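Local coordinates for protein PpiC-type peptidyl-prolyl cis-trans isomerase (Novosphingobium aromaticivorans, PDB 3GPK) that probably catalyses the cis-trans isomerisation of peptide bonds preceding proline, as the parvulin-type (PpiC) rotamase domain of a longer periplasmic chaperone, at residues Glu7-Glu12 against Tyr99-Arg104. Residues are numbered along the deposited sequence; the frame is centred on the assembly and turned at random.
Sequences EYRIGE and YLIDKR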
loop_
_atom_site.group_PDB
_atom_site.type_symbol
_atom_site.label_atom_id
_atom_site.label_comp_id
_atom_site.label_asym_id
_atom_site.label_seq_id
_atom_site.Cartn_x
_atom_site.Cartn_y
_atom_site.Cartn_z
ATOM N N GLU A 7 -2.775 6.773 13.255
ATOM C CA GLU A 7 -3.534 6.833 12.020
ATOM C C GLU A 7 -2.456 6.837 10.953
ATOM O O GLU A 7 -1.361 7.367 11.157
ATOM C CB GLU A 7 -4.384 8.100 11.939
ATOM C CG GLU A 7 -5.546 8.107 12.913
ATOM C CD GLU A 7 -6.398 9.348 12.782
ATOM O OE1 GLU A 7 -7.251 9.395 11.872
ATOM O OE2 GLU A 7 -6.200 10.283 13.584
ATOM N N TYR A 8 -2.754 6.237 9.815
ATOM C CA TYR A 8 -1.771 6.144 8.756
ATOM C C TYR A 8 -2.309 6.631 7.435
ATOM O O TYR A 8 -3.433 6.307 7.069
ATOM C CB TYR A 8 -1.338 4.687 8.582
ATOM C CG TYR A 8 -0.794 4.032 9.827
ATOM C CD1 TYR A 8 0.570 3.784 9.966
ATOM C CD2 TYR A 8 -1.643 3.661 10.870
ATOM C CE1 TYR A 8 1.079 3.180 11.113
ATOM C CE2 TYR A 8 -1.147 3.060 12.020
ATOM C CZ TYR A 8 0.214 2.823 12.134
ATOM O OH TYR A 8 0.703 2.223 13.269
ATOM N N ARG A 9 -1.505 7.421 6.726
ATOM C CA ARG A 9 -1.897 7.865 5.399
ATOM C C ARG A 9 -1.124 6.896 4.518
ATOM O O ARG A 9 0.105 6.957 4.429
ATOM C CB ARG A 9 -1.459 9.297 5.118
ATOM C CG ARG A 9 -2.041 9.804 3.809
ATOM C CD ARG A 9 -1.743 11.266 3.576
ATOM N NE ARG A 9 -2.527 11.803 2.465
ATOM C CZ ARG A 9 -3.856 11.857 2.443
ATOM N NH1 ARG A 9 -4.557 11.400 3.471
ATOM N NH2 ARG A 9 -4.484 12.388 1.402
ATOM N N ILE A 10 -1.848 5.987 3.880
ATOM C CA ILE A 10 -1.214 4.963 3.068
ATOM C C ILE A 10 -1.601 4.981 1.603
ATOM O O ILE A 10 -2.742 5.280 1.250
ATOM C CB ILE A 10 -1.538 3.561 3.656
ATOM C CG1 ILE A 10 -0.967 3.450 5.069
ATOM C CG2 ILE A 10 -0.975 2.461 2.766
ATOM C CD1 ILE A 10 -1.369 2.189 5.801
ATOM N N GLY A 11 -0.623 4.667 0.759
ATOM C CA GLY A 11 -0.851 4.578 -0.668
ATOM C C GLY A 11 -0.822 3.092 -0.978
ATOM O O GLY A 11 -0.016 2.358 -0.405
ATOM N N GLU A 12 -1.703 2.637 -1.859
ATOM C CA GLU A 12 -1.741 1.216 -2.208
ATOM C C GLU A 12 -1.885 0.950 -3.696
ATOM O O GLU A 12 -2.618 1.646 -4.394
ATOM C CB GLU A 12 -2.906 0.507 -1.486
ATOM C CG GLU A 12 -3.145 -0.942 -1.971
ATOM C CD GLU A 12 -4.346 -1.613 -1.330
ATOM O OE1 GLU A 12 -5.359 -0.920 -1.091
ATOM O OE2 GLU A 12 -4.281 -2.839 -1.079
ATOM N N TYR A 99 2.755 2.245 0.504
ATOM C CA TYR A 99 3.616 3.408 0.624
ATOM C C TYR A 99 3.113 4.194 1.825
ATOM O O TYR A 99 1.977 4.677 1.831
ATOM C CB TYR A 99 3.540 4.254 -0.652
ATOM C CG TYR A 99 4.424 5.486 -0.648
ATOM C CD1 TYR A 99 5.708 5.448 -0.107
ATOM C CD2 TYR A 99 3.988 6.678 -1.225
ATOM C CE1 TYR A 99 6.540 6.568 -0.140
ATOM C CE2 TYR A 99 4.812 7.804 -1.263
ATOM C CZ TYR A 99 6.085 7.738 -0.719
ATOM O OH TYR A 99 6.901 8.847 -0.755
ATOM N N LEU A 100 3.941 4.299 2.859
ATOM C CA LEU A 100 3.545 5.039 4.048
ATOM C C LEU A 100 3.810 6.524 3.831
ATOM O O LEU A 100 4.907 7.023 4.090
ATOM C CB LEU A 100 4.293 4.528 5.278
ATOM C CG LEU A 100 3.806 5.127 6.605
ATOM C CD1 LEU A 100 2.296 4.952 6.742
ATOM C CD2 LEU A 100 4.526 4.444 7.758
ATOM N N ILE A 101 2.782 7.219 3.353
ATOM C CA ILE A 101 2.855 8.643 3.053
ATOM C C ILE A 101 2.989 9.538 4.278
ATOM O O ILE A 101 3.801 10.458 4.295
ATOM C CB ILE A 101 1.604 9.095 2.266
ATOM C CG1 ILE A 101 1.479 8.286 0.971
ATOM C CG2 ILE A 101 1.685 10.588 1.981
ATOM C CD1 ILE A 101 0.143 8.440 0.266
ATOM N N ASP A 102 2.190 9.271 5.303
ATOM C CA ASP A 102 2.227 10.093 6.503
ATOM C C ASP A 102 1.772 9.256 7.691
ATOM O O ASP A 102 1.211 8.173 7.526
ATOM C CB ASP A 102 1.298 11.300 6.323
ATOM C CG ASP A 102 1.727 12.511 7.145
ATOM O OD1 ASP A 102 2.631 12.381 7.994
ATOM O OD2 ASP A 102 1.144 13.599 6.937
ATOM N N LYS A 103 2.016 9.764 8.891
ATOM C CA LYS A 103 1.628 9.058 10.100
ATOM C C LYS A 103 1.450 10.053 11.243
ATOM O O LYS A 103 2.217 11.001 11.376
ATOM C CB LYS A 103 2.695 8.021 10.456
ATOM C CG LYS A 103 2.356 7.147 11.651
ATOM C CD LYS A 103 3.416 6.073 11.832
ATOM C CE LYS A 103 3.129 5.186 13.034
ATOM N NZ LYS A 103 4.128 4.082 13.134
ATOM N N ARG A 104 0.423 9.846 12.054
ATOM C CA ARG A 104 0.174 10.732 13.182
ATOM C C ARG A 104 -0.417 9.943 14.341
ATOM O O ARG A 104 -1.042 8.898 14.143
ATOM C CB ARG A 104 -0.777 11.859 12.772
ATOM C CG ARG A 104 -2.177 11.393 12.419
ATOM C CD ARG A 104 -3.001 12.510 11.797
ATOM N NE ARG A 104 -4.327 12.041 11.408
ATOM C CZ ARG A 104 -5.191 12.744 10.683
ATOM N NH1 ARG A 104 -4.875 13.960 10.260
ATOM N NH2 ARG A 104 -6.373 12.226 10.378
HETATM O O HOH W 1 3.187 1.806 13.777
#
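Residues Glu7-Glu12 and Tyr99-Arg104, parts of the first and last strands of the domain, pair antiparallel at the middle of its four-stranded sheet, the two segments' axes 4.7 Å apart. The 2-1-4-3 strand order is that of the parvulin fold. A classic beta bulge interrupts the ladder: Ile101 and Asp102 both face Arg9, whose O accepts Asp102 N on a lone pair at 3.2 Å and a weak, bent bond from Ile101 N. On the Tyr8 face, Lys103, with CG anti to the backbone N (chi1 -176°) and its chain fully extended, lies side by side with Tyr8, pointing the same way. Its CE comes within 3.5 Å of Tyr8 CE1, and one water joins the two tips, accepting from Lys103 NZ and hydrogen-bonding Tyr8 OH from the ring plane. An alanine in place of Lys103 would probably uncover this flank of the tyrosine ring and leave the water without its ammonium donor. Leu100 CD1 meets the edge of the same ring, 3.8 Å from Tyr8 CD1, and also touches Ile10 CG1, while Leu69 and Ala77 pack on Ile10. On the other face, the CB atoms of Arg9 and Asp102 touch at 3.6 Å, and Ile101 CG2 lies against Arg9 CD. The Arg9 guanidinium bypasses Asp102 and forms its salt bridge with Asp60 of the neighbouring strand. Arg104 also makes a cation-pi contact with Trp63 on that strand. Toward Glu7, the Arg104 guanidinium offers its edge, its plane turned 51° from the carboxylate, in a salt bridge of two weak bonds: NH2 to Glu7 OE1, nearly straight at 3.3 Å, and NE to Glu7 OE2, more bent at 3.4 Å.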